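PDB 2ZYO: solute-binding protein from Thermoactinomyces vulgaris, which binds cyclodextrins and linear maltodextrins such as maltotetraose, probably delivering them for uptake across the cell membrane. Local coordinates for residues Lys126-Val131 against Gly317-Gln322; Thr277-Lys282 against Gly347-Ser352; Glu162-Val167 against Ser239-Ala244; Gly166-Ala171 against Asp231-Leu236. One frame throughout, in Å; residues are numbered along the deposited sequence.

Contact 1. Residues Lys126-Val131 against Gly317-Gln322; sequences KAIESV and GEIPPQ. With GLC (alpha-D-glucopyranose), chain B.
The pyrrolidine ring of P321 lies over one face of the K126-A127 peptide, its CD 3.7 Å from A127 N, while A127 CB sits above the plane of the E318 carboxylate on the side of OE1. This is where the loop following helix 306-316 passes across strand 120-136, a long sheet strand of the solute-binding protein fold, at a classic beta bulge in which K126 and A127 both face K282. I128 N donates to I319 O at 2.9 Å, and A127 CA sends a CA-H toward the same oxygen. With I128 CG1 anti to the backbone N (chi1 -174°), CG2 is left to meet I319 CG2 at 3.8 Å and P321 CB at 3.9 Å. The E318 carboxylate is paired with R312 and K282, and K126 NZ with E25. Further along, the extended side chain of E129 reaches the glycan pocket, where OE2 accepts from glucose O2 at 3.1 Å. An alanine at E129 would probably leave that sugar hydroxyl without its carboxylate acceptor and open a gap beside P249 and W250. One water donates to I128 O at 2.7 Å and accepts from I319 N.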
# COMPACT_ATOMS: atom_id res chain seq x y z
N LYS A 126 -3.35 -7.81 8.06
CA LYS A 126 -4.59 -8.34 7.52
C LYS A 126 -4.55 -8.39 6.00
O LYS A 126 -5.07 -9.32 5.39
CB LYS A 126 -5.77 -7.46 7.93
CG LYS A 126 -5.94 -7.25 9.43
CD LYS A 126 -6.70 -5.95 9.74
CE LYS A 126 -8.16 -6.02 9.32
NZ LYS A 126 -8.91 -4.79 9.75
N ALA A 127 -3.93 -7.38 5.41
CA ALA A 127 -3.96 -7.19 3.96
C ALA A 127 -2.69 -6.54 3.43
O ALA A 127 -2.05 -5.75 4.13
CB ALA A 127 -5.17 -6.36 3.57
N ILE A 128 -2.33 -6.90 2.20
CA ILE A 128 -1.22 -6.28 1.49
C ILE A 128 -1.69 -5.86 0.10
O ILE A 128 -2.51 -6.55 -0.53
CB ILE A 128 0.02 -7.23 1.41
CG1 ILE A 128 1.23 -6.52 0.79
CG2 ILE A 128 -0.31 -8.54 0.69
CD1 ILE A 128 2.55 -7.19 1.10
N GLU A 129 -1.20 -4.72 -0.37
CA GLU A 129 -1.51 -4.23 -1.71
C GLU A 129 -0.27 -3.71 -2.43
O GLU A 129 0.67 -3.21 -1.80
CB GLU A 129 -2.60 -3.14 -1.67
CG GLU A 129 -2.23 -1.91 -0.84
CD GLU A 129 -3.28 -0.80 -0.90
OE1 GLU A 129 -4.48 -1.11 -1.04
OE2 GLU A 129 -2.89 0.38 -0.77
N SER A 130 -0.27 -3.85 -3.75
CA SER A 130 0.77 -3.31 -4.62
C SER A 130 0.16 -3.06 -5.99
O SER A 130 -0.79 -3.73 -6.38
CB SER A 130 1.92 -4.30 -4.76
OG SER A 130 2.84 -3.90 -5.77
N VAL A 131 0.72 -2.11 -6.73
CA VAL A 131 0.39 -2.00 -8.15
C VAL A 131 0.98 -3.20 -8.89
O VAL A 131 1.90 -3.87 -8.40
CB VAL A 131 0.87 -0.67 -8.81
CG1 VAL A 131 0.21 0.53 -8.14
CG2 VAL A 131 2.38 -0.54 -8.81
N GLY A 317 -11.51 -10.23 -0.79
CA GLY A 317 -10.64 -10.21 -1.97
C GLY A 317 -9.29 -9.57 -1.72
O GLY A 317 -8.47 -9.47 -2.64
N GLU A 318 -9.05 -9.14 -0.48
CA GLU A 318 -7.78 -8.54 -0.09
C GLU A 318 -6.77 -9.62 0.27
O GLU A 318 -7.07 -10.51 1.07
CB GLU A 318 -7.97 -7.56 1.08
CG GLU A 318 -8.94 -6.41 0.81
CD GLU A 318 -8.88 -5.31 1.86
OE1 GLU A 318 -8.60 -5.60 3.04
OE2 GLU A 318 -9.11 -4.14 1.50
N ILE A 319 -5.59 -9.53 -0.33
CA ILE A 319 -4.53 -10.53 -0.14
C ILE A 319 -3.99 -10.50 1.29
O ILE A 319 -3.50 -9.47 1.75
CB ILE A 319 -3.37 -10.31 -1.13
CG1 ILE A 319 -3.88 -10.40 -2.57
CG2 ILE A 319 -2.26 -11.34 -0.90
CD1 ILE A 319 -2.92 -9.84 -3.60
N PRO A 320 -4.09 -11.64 2.01
CA PRO A 320 -3.50 -11.69 3.34
C PRO A 320 -2.01 -12.04 3.27
O PRO A 320 -1.66 -13.05 2.66
CB PRO A 320 -4.29 -12.80 4.04
CG PRO A 320 -4.73 -13.71 2.93
CD PRO A 320 -4.74 -12.91 1.64
N PRO A 321 -1.14 -11.20 3.86
CA PRO A 321 0.29 -11.50 3.78
C PRO A 321 0.69 -12.55 4.82
O PRO A 321 1.53 -12.30 5.70
CB PRO A 321 0.95 -10.14 4.04
CG PRO A 321 -0.03 -9.41 4.90
CD PRO A 321 -1.40 -9.96 4.62
N GLN A 322 0.06 -13.71 4.70
CA GLN A 322 0.26 -14.84 5.59
C GLN A 322 0.98 -15.90 4.76
O GLN A 322 0.51 -16.27 3.69
CB GLN A 322 -1.11 -15.34 6.06
CG GLN A 322 -1.14 -15.98 7.45
CD GLN A 322 -0.81 -17.47 7.46
OE1 GLN A 322 -0.76 -18.08 8.53
NE2 GLN A 322 -0.59 -18.05 6.29
C1 GLC B . -4.00 3.79 -4.04
C2 GLC B . -3.36 3.53 -2.65
C3 GLC B . -2.82 4.81 -1.99
C4 GLC B . -2.04 5.68 -2.98
C5 GLC B . -2.88 5.90 -4.24
C6 GLC B . -2.17 6.75 -5.28
O1 GLC B . -5.24 4.38 -3.93
O2 GLC B . -4.30 2.90 -1.79
O3 GLC B . -1.96 4.46 -0.91
O4 GLC B . -1.74 6.95 -2.37
O5 GLC B . -3.16 4.63 -4.85
O6 GLC B . -2.62 8.10 -5.24
O HOH W 1 -7.27 -10.20 3.92
O HOH W 2 -4.86 -7.11 -1.77

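Contact 2. Residues Thr277-Lys282 against Gly347-Ser352; sequences TFIGVK and GVPMPS
T277 and I279 meet residues 348-350 through three backbone hydrogen bonds. T277 O takes V348 N at 2.9 Å in a nearly linear approach to the carbonyl. V348 O then receives I279 N, also at 2.9 Å, but with this donor standing 44° out of the carbonyl plane; the CA-H of F278 makes a second, softer approach to the same oxygen, which also lies at the edge of the F278 ring. The third bond, from M350 N to I279 O at 3.2 Å, is straight, 167° at the hydrogen, and lies in the carbonyl plane. Other polar groups are met from nearby parts of the fold: T277 OG1 pairs with S130 OG, and H82 serves both segments, with NE2 bonded to M350 O and ND1 to V281 N. G347 has T277 O 3.1 Å from its CA, and a CB there would run into that oxygen and I279 CG2. Beyond the ladder, the M350 side chain crosses the F278 ring at about a right angle. M350 CG sits over the face in a CH-pi contact, 3.9 Å from the F278 ring centroid, while M350 SD stands obliquely at 5.1 Å from it in a Met-aromatic contact; P351 CD approaches CE1 of the same ring, which also stacks with Y178. F278 and V348 share one face of the sheet, I279 and P349 the other. Parallel strand pairing of this kind, adding a short strand to strand 278-287 of the mixed sheet, places the side chain of M350 about 4 Å from a bound glucose, at the sugar site of this solute-binding protein.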
# COMPACT_ATOMS: atom_id res chain seq x y z
N THR A 277 8.05 -2.27 -6.27
CA THR A 277 6.93 -1.36 -6.05
C THR A 277 6.80 -1.07 -4.56
O THR A 277 7.37 -1.76 -3.72
CB THR A 277 5.62 -1.99 -6.54
OG1 THR A 277 5.48 -3.30 -5.99
CG2 THR A 277 5.61 -2.09 -8.06
N PHE A 278 6.05 -0.02 -4.24
CA PHE A 278 5.61 0.19 -2.87
C PHE A 278 4.59 -0.89 -2.51
O PHE A 278 3.79 -1.31 -3.35
CB PHE A 278 4.94 1.56 -2.71
CG PHE A 278 5.90 2.71 -2.57
CD1 PHE A 278 7.00 2.63 -1.72
CD2 PHE A 278 5.66 3.90 -3.25
CE1 PHE A 278 7.87 3.71 -1.57
CE2 PHE A 278 6.53 4.98 -3.11
CZ PHE A 278 7.63 4.89 -2.27
N ILE A 279 4.64 -1.35 -1.26
CA ILE A 279 3.54 -2.14 -0.73
C ILE A 279 2.87 -1.38 0.41
O ILE A 279 3.52 -0.64 1.15
CB ILE A 279 3.98 -3.57 -0.28
CG1 ILE A 279 5.04 -3.51 0.81
CG2 ILE A 279 4.47 -4.38 -1.49
CD1 ILE A 279 5.07 -4.72 1.72
N GLY A 280 1.55 -1.55 0.52
CA GLY A 280 0.78 -0.99 1.63
C GLY A 280 0.21 -2.12 2.44
O GLY A 280 -0.35 -3.07 1.89
N VAL A 281 0.37 -2.04 3.76
CA VAL A 281 -0.11 -3.08 4.66
C VAL A 281 -1.16 -2.50 5.60
O VAL A 281 -0.95 -1.46 6.21
CB VAL A 281 1.05 -3.71 5.48
CG1 VAL A 281 0.52 -4.73 6.49
CG2 VAL A 281 2.07 -4.36 4.56
N LYS A 282 -2.31 -3.18 5.68
CA LYS A 282 -3.34 -2.85 6.66
C LYS A 282 -3.26 -3.87 7.78
O LYS A 282 -3.45 -5.06 7.55
CB LYS A 282 -4.74 -2.87 6.02
CG LYS A 282 -5.00 -1.74 5.03
CD LYS A 282 -6.48 -1.58 4.71
CE LYS A 282 -7.09 -2.81 4.06
NZ LYS A 282 -8.55 -2.64 3.78
N GLY A 347 8.19 -6.10 -3.49
CA GLY A 347 8.07 -4.69 -3.13
C GLY A 347 8.69 -4.32 -1.81
O GLY A 347 9.23 -5.17 -1.09
N VAL A 348 8.63 -3.03 -1.49
CA VAL A 348 9.13 -2.51 -0.22
C VAL A 348 8.06 -1.64 0.45
O VAL A 348 7.28 -0.98 -0.25
CB VAL A 348 10.46 -1.71 -0.37
CG1 VAL A 348 11.61 -2.65 -0.73
CG2 VAL A 348 10.32 -0.59 -1.40
N PRO A 349 8.01 -1.64 1.79
CA PRO A 349 6.96 -0.89 2.47
C PRO A 349 7.08 0.61 2.21
O PRO A 349 8.19 1.15 2.20
CB PRO A 349 7.22 -1.19 3.95
CG PRO A 349 8.03 -2.44 3.96
CD PRO A 349 8.89 -2.33 2.75
N MET A 350 5.95 1.27 1.98
CA MET A 350 5.93 2.73 1.96
C MET A 350 6.50 3.23 3.28
O MET A 350 6.16 2.70 4.34
CB MET A 350 4.51 3.25 1.79
CG MET A 350 4.03 3.30 0.36
SD MET A 350 2.37 3.98 0.21
CE MET A 350 1.43 2.71 1.02
N PRO A 351 7.40 4.24 3.22
CA PRO A 351 7.93 4.83 4.44
C PRO A 351 6.80 5.24 5.39
O PRO A 351 5.80 5.81 4.94
CB PRO A 351 8.68 6.06 3.93
CG PRO A 351 9.11 5.67 2.56
CD PRO A 351 7.97 4.86 2.01
N SER A 352 6.97 4.94 6.67
CA SER A 352 5.93 5.19 7.67
C SER A 352 6.27 6.33 8.62
O SER A 352 5.47 6.67 9.50
CB SER A 352 5.63 3.91 8.45
OG SER A 352 6.79 3.44 9.11

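Contact 3. Residues Glu162-Val167 against Ser239-Ala244; sequences EQKYGV and SGKVAA
The side chains of K164 and K241 cross obliquely, and each bends back to use a backbone oxygen. K164 is bent at chi2 (-81°), which swings CD back; its methylenes pass round K241 O, with CE 3.2 Å from that oxygen and over the face of the carbonyl, and NZ is then delivered to Y165 O. Y165 O has two donors, K164 NZ at 3.2 Å and A243 N at 3.0 Å, arriving from opposite faces of its carbonyl plane. K241 folds at chi3 and chi4, which turns its ammonium back across the chain: NZ donates to Q163 O at 3.1 Å, from above the carbonyl plane, and to S239 OG at 2.9 Å. The two amines thus tie down Q163 O, S239 OG and Y165 O while their aliphatic parts touch, K164 CG against K241 CB. Deeper in, Y165 N bonds to K241 O at 3.0 Å. The Y165 ring turns off from residues 239-244, leaving its CB to rest on V242 CG2 at 4.0 Å. A243 CB packs on G166 O, whose bond from A244 N is weak. These pairs make a parallel strand ladder, entered on one side through a G1 bulge at Q163 and K164 and on the other through the Schellman motif at G240 that ends helix 230-238. That helix covers the side of Y165 and V242 through L236, helix 147-157 packs on V167 and A243, and A244 leans on L133 and Y135 of strand 120-136.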
# COMPACT_ATOMS: atom_id res chain seq x y z
N GLU A 162 -6.99 9.28 -30.47
CA GLU A 162 -8.10 8.34 -30.61
C GLU A 162 -8.48 7.72 -29.26
O GLU A 162 -9.33 6.82 -29.20
CB GLU A 162 -7.76 7.26 -31.64
CG GLU A 162 -7.55 7.80 -33.05
CD GLU A 162 -7.21 6.72 -34.07
OE1 GLU A 162 -6.52 5.74 -33.71
OE2 GLU A 162 -7.62 6.86 -35.24
N GLN A 163 -7.86 8.21 -28.19
CA GLN A 163 -8.09 7.73 -26.83
C GLN A 163 -7.82 6.22 -26.70
O GLN A 163 -8.51 5.52 -25.96
CB GLN A 163 -9.50 8.08 -26.34
CG GLN A 163 -9.87 9.56 -26.46
CD GLN A 163 -9.03 10.46 -25.56
OE1 GLN A 163 -8.70 10.09 -24.43
NE2 GLN A 163 -8.69 11.64 -26.05
N LYS A 164 -6.82 5.75 -27.45
CA LYS A 164 -6.43 4.35 -27.44
C LYS A 164 -4.97 4.25 -26.98
O LYS A 164 -4.13 5.03 -27.42
CB LYS A 164 -6.59 3.74 -28.84
CG LYS A 164 -6.94 2.25 -28.86
CD LYS A 164 -5.72 1.36 -28.66
CE LYS A 164 -6.10 -0.04 -28.21
NZ LYS A 164 -4.91 -0.78 -27.69
N TYR A 165 -4.70 3.30 -26.09
CA TYR A 165 -3.36 3.15 -25.51
C TYR A 165 -2.92 1.70 -25.42
O TYR A 165 -3.73 0.80 -25.19
CB TYR A 165 -3.31 3.78 -24.12
CG TYR A 165 -3.44 5.28 -24.13
CD1 TYR A 165 -2.32 6.10 -24.20
CD2 TYR A 165 -4.70 5.88 -24.07
CE1 TYR A 165 -2.44 7.48 -24.21
CE2 TYR A 165 -4.83 7.26 -24.08
CZ TYR A 165 -3.70 8.05 -24.15
OH TYR A 165 -3.83 9.42 -24.17
N GLY A 166 -1.62 1.48 -25.60
CA GLY A 166 -1.00 0.20 -25.28
C GLY A 166 -0.74 0.10 -23.79
O GLY A 166 -1.10 -0.89 -23.15
N VAL A 167 -0.11 1.14 -23.23
CA VAL A 167 0.14 1.22 -21.79
C VAL A 167 -0.19 2.63 -21.31
O VAL A 167 0.30 3.62 -21.85
CB VAL A 167 1.61 0.88 -21.41
CG1 VAL A 167 1.75 0.74 -19.90
CG2 VAL A 167 2.07 -0.39 -22.11
N SER A 239 -13.18 1.67 -20.98
CA SER A 239 -13.69 1.91 -22.33
C SER A 239 -13.33 0.78 -23.29
O SER A 239 -13.86 0.71 -24.40
CB SER A 239 -13.15 3.23 -22.88
OG SER A 239 -11.84 3.08 -23.40
N GLY A 240 -12.41 -0.09 -22.88
CA GLY A 240 -11.96 -1.22 -23.69
C GLY A 240 -10.93 -0.86 -24.75
O GLY A 240 -10.68 -1.65 -25.66
N LYS A 241 -10.33 0.32 -24.63
CA LYS A 241 -9.35 0.79 -25.62
C LYS A 241 -7.94 0.94 -25.04
O LYS A 241 -7.09 1.62 -25.62
CB LYS A 241 -9.81 2.10 -26.26
CG LYS A 241 -11.06 1.98 -27.14
CD LYS A 241 -11.43 3.31 -27.78
CE LYS A 241 -12.28 4.19 -26.86
NZ LYS A 241 -11.50 4.83 -25.74
N VAL A 242 -7.69 0.31 -23.89
CA VAL A 242 -6.37 0.33 -23.27
C VAL A 242 -5.93 -1.11 -22.97
O VAL A 242 -6.60 -1.82 -22.22
CB VAL A 242 -6.33 1.18 -21.97
CG1 VAL A 242 -4.96 1.12 -21.32
CG2 VAL A 242 -6.70 2.63 -22.27
N ALA A 243 -4.82 -1.53 -23.56
CA ALA A 243 -4.34 -2.90 -23.40
C ALA A 243 -3.87 -3.19 -21.97
O ALA A 243 -4.21 -4.23 -21.41
CB ALA A 243 -3.23 -3.20 -24.39
N ALA A 244 -3.10 -2.27 -21.39
CA ALA A 244 -2.55 -2.47 -20.06
C ALA A 244 -2.44 -1.17 -19.27
O ALA A 244 -2.16 -0.11 -19.83
CB ALA A 244 -1.18 -3.15 -20.15

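Contact 4. Residues Gly166-Ala171 against Asp231-Leu236; sequences GVLFEA and DTVNGL
L168 is the first residue of its segment to meet helix 230-238. Its CG stands anti to the backbone N (chi1 175°), and the side chain beyond slides past V233 in the opposite direction, L168 CG 4.2 Å from V233 CG2. L168 CD2 meets L236 CD1 at 3.8 Å, the two leucines crossing at about a right angle, and L168 O is covered by V233 CG1 at 3.8 Å. F169 turns its side chain away from the helix, its ring having A171 CB above one face and W218 edge-to-face, so that here V233 CG2 touches backbone, 3.7 Å from F169 C. At E170, the centre of an inverse gamma turn, the side chain crosses that of V233 at about a right angle, CG against V233 CG2, while OE1 bonds to N173, a residue of the glycan pocket. An alanine at V233 would probably open a gap beside L168, the F169 backbone and E170 CG, leaving the leucine side chain freer to turn. The contact joins the end of strand 165-169 to the helix that precedes strand 242-247. No hydrogen bond crosses it and L168 O is buried without a partner, so cohesion between the two segments rests on the fit of aliphatic groups, chiefly V233.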
# COMPACT_ATOMS: atom_id res chain seq x y z
N GLY A 166 -1.62 1.48 -25.60
CA GLY A 166 -1.00 0.20 -25.28
C GLY A 166 -0.74 0.10 -23.79
O GLY A 166 -1.10 -0.89 -23.15
N VAL A 167 -0.11 1.14 -23.23
CA VAL A 167 0.14 1.22 -21.79
C VAL A 167 -0.19 2.63 -21.31
O VAL A 167 0.30 3.62 -21.85
CB VAL A 167 1.61 0.88 -21.41
CG1 VAL A 167 1.75 0.74 -19.90
CG2 VAL A 167 2.07 -0.39 -22.11
N LEU A 168 -1.03 2.70 -20.27
CA LEU A 168 -1.45 3.97 -19.69
C LEU A 168 -1.45 3.83 -18.17
O LEU A 168 -1.99 2.87 -17.64
CB LEU A 168 -2.84 4.34 -20.19
CG LEU A 168 -3.56 5.57 -19.63
CD1 LEU A 168 -2.83 6.86 -19.99
CD2 LEU A 168 -4.99 5.60 -20.15
N PHE A 169 -0.84 4.79 -17.48
CA PHE A 169 -0.88 4.81 -16.02
C PHE A 169 -0.62 6.21 -15.48
O PHE A 169 -0.33 7.13 -16.25
CB PHE A 169 0.06 3.75 -15.41
CG PHE A 169 1.53 4.12 -15.42
CD1 PHE A 169 2.18 4.49 -14.24
CD2 PHE A 169 2.27 4.06 -16.61
CE1 PHE A 169 3.53 4.81 -14.24
CE2 PHE A 169 3.63 4.39 -16.61
CZ PHE A 169 4.26 4.76 -15.43
N GLU A 170 -0.74 6.36 -14.16
CA GLU A 170 -0.51 7.63 -13.48
C GLU A 170 0.98 7.95 -13.39
O GLU A 170 1.56 7.94 -12.29
CB GLU A 170 -1.14 7.62 -12.09
CG GLU A 170 -2.62 7.90 -12.07
CD GLU A 170 -3.11 8.22 -10.67
OE1 GLU A 170 -2.70 9.26 -10.12
OE2 GLU A 170 -3.92 7.43 -10.14
N ALA A 171 1.58 8.25 -14.54
CA ALA A 171 3.02 8.48 -14.64
C ALA A 171 3.46 9.83 -14.05
O ALA A 171 4.64 10.16 -14.06
CB ALA A 171 3.49 8.34 -16.08
N ASP A 231 -8.80 9.01 -12.86
CA ASP A 231 -10.00 8.78 -13.66
C ASP A 231 -9.72 8.68 -15.16
O ASP A 231 -10.45 7.99 -15.88
CB ASP A 231 -11.04 9.87 -13.40
CG ASP A 231 -12.40 9.49 -13.94
OD1 ASP A 231 -13.08 8.65 -13.31
OD2 ASP A 231 -12.79 10.03 -15.00
N THR A 232 -8.68 9.36 -15.63
CA THR A 232 -8.24 9.26 -17.02
C THR A 232 -7.84 7.81 -17.32
O THR A 232 -8.28 7.23 -18.31
CB THR A 232 -7.03 10.18 -17.31
OG1 THR A 232 -7.24 11.46 -16.68
CG2 THR A 232 -6.84 10.38 -18.80
N VAL A 233 -7.01 7.25 -16.43
CA VAL A 233 -6.52 5.88 -16.56
C VAL A 233 -7.66 4.87 -16.46
O VAL A 233 -7.81 3.99 -17.31
CB VAL A 233 -5.43 5.58 -15.50
CG1 VAL A 233 -4.93 4.14 -15.60
CG2 VAL A 233 -4.27 6.55 -15.64
N ASN A 234 -8.47 5.00 -15.41
CA ASN A 234 -9.57 4.08 -15.16
C ASN A 234 -10.67 4.16 -16.22
O ASN A 234 -11.12 3.14 -16.73
CB ASN A 234 -10.15 4.30 -13.76
CG ASN A 234 -9.13 4.01 -12.67
OD1 ASN A 234 -8.26 3.16 -12.82
ND2 ASN A 234 -9.25 4.73 -11.56
N GLY A 235 -11.07 5.38 -16.56
CA GLY A 235 -12.10 5.61 -17.57
C GLY A 235 -11.74 5.00 -18.91
O GLY A 235 -12.55 4.29 -19.52
N LEU A 236 -10.51 5.25 -19.36
CA LEU A 236 -10.04 4.74 -20.64
C LEU A 236 -9.85 3.23 -20.66
O LEU A 236 -10.11 2.59 -21.68
CB LEU A 236 -8.79 5.48 -21.11
CG LEU A 236 -9.03 6.92 -21.57
CD1 LEU A 236 -7.73 7.61 -21.92
CD2 LEU A 236 -10.00 6.97 -22.75

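The four contacts fall into two pairs on one branched mixed sheet. Contacts 1 and 2, their centres about 11 Å apart near the middle of the chain, meet through neighbouring strands 120-136 and 278-287, the salt bridge E318-K282 and the S130-T277 hydrogen bond. Contacts 3 and 4, their centres about 8 Å apart, share G166 and V167 and are joined by L168 N to A244 O; the centres of contacts 1 and 3 are about 27 Å apart. Along the chain, contacts 3 and 4 are nested inside the loop closed by contact 1, and both close before contact 2 opens. Contacts 1, 2 and 4 approach the sugar, consistent with a binding site assembled from distant parts of the chain.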